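Local coordinates for protein bacteriohemerythrin (Methylococcus capsulatus, PDB 4XPX) that binds oxygen at a site with two iron atoms and may store it or deliver it to oxygen-requiring enzymes, at residues Phe10-His21 / Ile117-Leu128. Numbering follows the deposited sequence.
Sequences FGTNVGFADDQH and IPKVDKLYGPCL. With FE2 (Fe (II) ion), chain C; FE2 (Fe (II) ion), chain B.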
# COMPACT_ATOMS: atom_id res chain seq x y z
N PHE A 10 12.47 -6.04 2.13
CA PHE A 10 11.16 -5.71 2.67
C PHE A 10 10.73 -6.58 3.79
O PHE A 10 9.66 -6.31 4.41
CB PHE A 10 10.09 -5.74 1.58
CG PHE A 10 10.37 -4.79 0.44
CD1 PHE A 10 10.56 -3.45 0.68
CD2 PHE A 10 10.45 -5.25 -0.85
CE1 PHE A 10 10.87 -2.61 -0.35
CE2 PHE A 10 10.83 -4.40 -1.89
CZ PHE A 10 11.01 -3.06 -1.61
N GLY A 11 11.46 -7.64 4.15
CA GLY A 11 10.98 -8.51 5.21
C GLY A 11 10.88 -7.85 6.53
O GLY A 11 11.83 -7.22 6.96
N THR A 12 9.76 -8.01 7.21
CA THR A 12 9.47 -7.42 8.50
C THR A 12 9.65 -8.34 9.64
O THR A 12 9.58 -7.89 10.81
CB THR A 12 8.05 -6.85 8.56
OG1 THR A 12 7.13 -7.93 8.50
CG2 THR A 12 7.79 -5.80 7.51
N ASN A 13 9.78 -9.55 9.45
CA ASN A 13 9.76 -10.67 10.39
C ASN A 13 8.39 -10.86 11.00
O ASN A 13 8.29 -11.59 12.04
CB ASN A 13 10.81 -10.47 11.48
CG ASN A 13 11.03 -11.73 12.31
OD1 ASN A 13 10.89 -12.84 11.81
ND2 ASN A 13 11.38 -11.55 13.57
N VAL A 14 7.31 -10.32 10.34
CA VAL A 14 5.92 -10.42 10.80
C VAL A 14 5.17 -11.08 9.67
O VAL A 14 4.99 -10.49 8.56
CB VAL A 14 5.33 -9.07 11.16
CG1 VAL A 14 3.90 -9.24 11.63
CG2 VAL A 14 6.18 -8.41 12.24
N GLY A 15 4.72 -12.34 9.86
CA GLY A 15 4.20 -13.11 8.70
C GLY A 15 2.99 -12.46 8.06
O GLY A 15 2.96 -12.39 6.80
N PHE A 16 2.01 -11.99 8.81
CA PHE A 16 0.82 -11.47 8.16
C PHE A 16 1.18 -10.27 7.33
O PHE A 16 0.55 -10.05 6.25
CB PHE A 16 -0.33 -11.18 9.10
CG PHE A 16 -0.22 -9.84 9.85
CD1 PHE A 16 0.37 -9.77 11.12
CD2 PHE A 16 -0.68 -8.58 9.28
CE1 PHE A 16 0.51 -8.55 11.76
CE2 PHE A 16 -0.53 -7.41 9.94
CZ PHE A 16 0.01 -7.39 11.20
N ALA A 17 2.08 -9.44 7.81
CA ALA A 17 2.43 -8.24 7.14
C ALA A 17 3.17 -8.51 5.89
O ALA A 17 2.91 -7.91 4.82
CB ALA A 17 3.24 -7.34 8.04
N ASP A 18 4.12 -9.42 5.91
CA ASP A 18 4.82 -9.80 4.70
C ASP A 18 3.85 -10.32 3.64
O ASP A 18 3.98 -9.99 2.45
CB ASP A 18 5.86 -10.86 4.97
CG ASP A 18 7.06 -10.33 5.81
OD1 ASP A 18 7.34 -9.16 5.90
OD2 ASP A 18 7.76 -11.29 6.32
N ASP A 19 2.88 -11.15 4.06
CA ASP A 19 1.92 -11.68 3.10
C ASP A 19 1.06 -10.61 2.49
O ASP A 19 0.81 -10.59 1.25
CB ASP A 19 1.03 -12.70 3.80
CG ASP A 19 1.75 -14.00 4.09
OD1 ASP A 19 2.82 -14.27 3.52
OD2 ASP A 19 1.22 -14.71 5.00
N GLN A 20 0.60 -9.67 3.32
CA GLN A 20 -0.22 -8.57 2.78
C GLN A 20 0.61 -7.69 1.88
O GLN A 20 0.12 -7.22 0.84
CB GLN A 20 -0.86 -7.75 3.95
CG GLN A 20 -1.90 -8.57 4.70
CD GLN A 20 -2.53 -7.80 5.84
OE1 GLN A 20 -2.00 -6.90 6.40
NE2 GLN A 20 -3.80 -8.13 6.10
N HIS A 21 1.88 -7.45 2.23
CA HIS A 21 2.75 -6.67 1.31
C HIS A 21 2.89 -7.34 -0.02
O HIS A 21 2.86 -6.70 -1.09
CB HIS A 21 4.11 -6.44 1.94
CG HIS A 21 4.07 -5.54 3.14
ND1 HIS A 21 5.02 -5.55 4.13
CD2 HIS A 21 3.16 -4.56 3.50
CE1 HIS A 21 4.70 -4.59 5.01
NE2 HIS A 21 3.57 -3.98 4.68
N ILE A 117 7.89 0.53 3.75
CA ILE A 117 8.07 -0.79 4.31
C ILE A 117 9.41 -0.91 5.04
O ILE A 117 9.47 -1.32 6.19
CB ILE A 117 7.79 -1.90 3.29
CG1 ILE A 117 6.32 -1.89 2.90
CG2 ILE A 117 8.21 -3.26 3.89
CD1 ILE A 117 6.02 -2.70 1.66
N PRO A 118 10.54 -0.50 4.43
CA PRO A 118 11.84 -0.65 5.14
C PRO A 118 11.98 0.35 6.26
O PRO A 118 12.67 0.01 7.25
CB PRO A 118 12.87 -0.37 4.06
CG PRO A 118 12.17 -0.60 2.77
CD PRO A 118 10.80 -0.17 3.01
N LYS A 119 11.47 1.57 6.13
CA LYS A 119 11.79 2.63 7.09
C LYS A 119 10.76 2.77 8.19
O LYS A 119 11.04 3.48 9.21
CB LYS A 119 12.02 4.00 6.40
CG LYS A 119 13.10 3.95 5.41
CD LYS A 119 13.62 5.08 4.76
CE LYS A 119 14.70 4.55 3.78
NZ LYS A 119 14.22 4.41 2.35
N VAL A 120 9.57 2.21 7.97
CA VAL A 120 8.48 2.38 8.93
C VAL A 120 8.00 1.00 9.37
O VAL A 120 8.00 0.70 10.56
CB VAL A 120 7.32 3.26 8.35
CG1 VAL A 120 6.30 3.54 9.45
CG2 VAL A 120 7.87 4.54 7.76
N ASP A 121 7.60 0.12 8.45
CA ASP A 121 7.10 -1.18 8.86
C ASP A 121 8.16 -2.04 9.51
O ASP A 121 7.87 -2.75 10.49
CB ASP A 121 6.46 -1.96 7.69
CG ASP A 121 5.14 -1.41 7.23
OD1 ASP A 121 4.53 -0.59 7.95
OD2 ASP A 121 4.73 -1.84 6.11
N LYS A 122 9.38 -2.08 9.00
CA LYS A 122 10.36 -2.95 9.61
C LYS A 122 10.50 -2.65 11.08
O LYS A 122 10.93 -3.55 11.88
CB LYS A 122 11.72 -2.90 8.91
CG LYS A 122 11.75 -3.69 7.62
CD LYS A 122 13.21 -3.64 7.04
CE LYS A 122 13.27 -4.33 5.70
NZ LYS A 122 14.72 -4.59 5.38
N LEU A 123 10.33 -1.42 11.49
CA LEU A 123 10.55 -1.03 12.89
C LEU A 123 9.59 -1.74 13.82
O LEU A 123 9.92 -1.86 15.06
CB LEU A 123 10.40 0.46 13.08
CG LEU A 123 11.41 1.27 12.28
CD1 LEU A 123 11.24 2.76 12.54
CD2 LEU A 123 12.83 0.89 12.51
N TYR A 124 8.42 -2.23 13.38
CA TYR A 124 7.55 -2.95 14.29
C TYR A 124 7.89 -4.42 14.46
O TYR A 124 7.24 -5.11 15.21
CB TYR A 124 6.03 -2.78 13.97
CG TYR A 124 5.57 -3.24 12.61
CD1 TYR A 124 5.87 -4.50 12.11
CD2 TYR A 124 4.74 -2.42 11.84
CE1 TYR A 124 5.40 -4.92 10.86
CE2 TYR A 124 4.32 -2.80 10.60
CZ TYR A 124 4.64 -4.02 10.08
OH TYR A 124 4.28 -4.46 8.83
N GLY A 125 8.91 -4.89 13.75
CA GLY A 125 9.16 -6.33 13.76
C GLY A 125 9.41 -6.87 15.16
O GLY A 125 8.80 -7.85 15.53
N PRO A 126 10.34 -6.26 15.95
CA PRO A 126 10.59 -6.88 17.30
C PRO A 126 9.31 -6.92 18.10
O PRO A 126 9.08 -7.95 18.84
CB PRO A 126 11.67 -5.96 17.85
CG PRO A 126 12.39 -5.55 16.66
CD PRO A 126 11.33 -5.29 15.60
N CYS A 127 8.49 -5.88 18.10
CA CYS A 127 7.30 -5.85 18.92
C CYS A 127 6.26 -6.84 18.43
O CYS A 127 5.66 -7.64 19.22
CB CYS A 127 6.69 -4.42 18.88
SG CYS A 127 5.19 -4.21 19.85
N LEU A 128 6.00 -6.88 17.11
CA LEU A 128 4.90 -7.67 16.58
C LEU A 128 5.27 -9.10 16.37
O LEU A 128 4.35 -9.92 16.37
CB LEU A 128 4.34 -7.12 15.31
CG LEU A 128 3.30 -6.02 15.43
CD1 LEU A 128 3.41 -4.94 16.51
CD2 LEU A 128 2.79 -5.49 14.12
FE FE2 C . 2.75 -2.25 5.52
FE FE2 B . 2.68 0.46 7.68
O HOH W 1 14.41 -7.21 5.79
O HOH W 2 11.69 -6.06 11.17
O HOH W 3 2.06 -0.39 5.66
O HOH W 4 2.76 -1.16 3.25
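H21 and D121 meet at one iron of the diiron site of this hemerythrin four-helix bundle. H21 NE2 and D121 OD2 each bind that iron (FE2, chain C) at 2.1 Å. The imidazole and carboxylate planes lie only 7° apart. D121 OD1 binds the second iron (FE2, chain B), so this carboxylate bridges the pair. Water 3 also bridges them. H57, E61 and the more distant water 4 complete the first iron's shell; E61, H76, H80 and H116 serve the second.

I117 CD1 sits over the imidazole face in a CH-pi contact, 3.8 Å from the H21 ring centroid. A17 O lies over the rim of the opposite face. Y124 OH lies 3.2 Å from A17 CB and hydrogen-bonds to the iron ligand E61. The Y124 ring edge meets V14 CG2, which also touches L128 CB.

T12 CG2 packs 4.1 Å from D121 CB. T12 OG1 sits between its own backbone N and carbonyl carbon (chi1 67°), where it donates to D18 OD1 and accepts from V14 N, an ST turn. T12 N also donates to D18 OD1. A valine here would probably leave V14 N without this acceptor and D18 OD1 with one donor fewer, loosening the turn into helix 15-34. Further out, water 2 links T12 O to K122 O.

The two segments share no direct hydrogen bond: shared iron coordination, apolar packing and a water bridge join them.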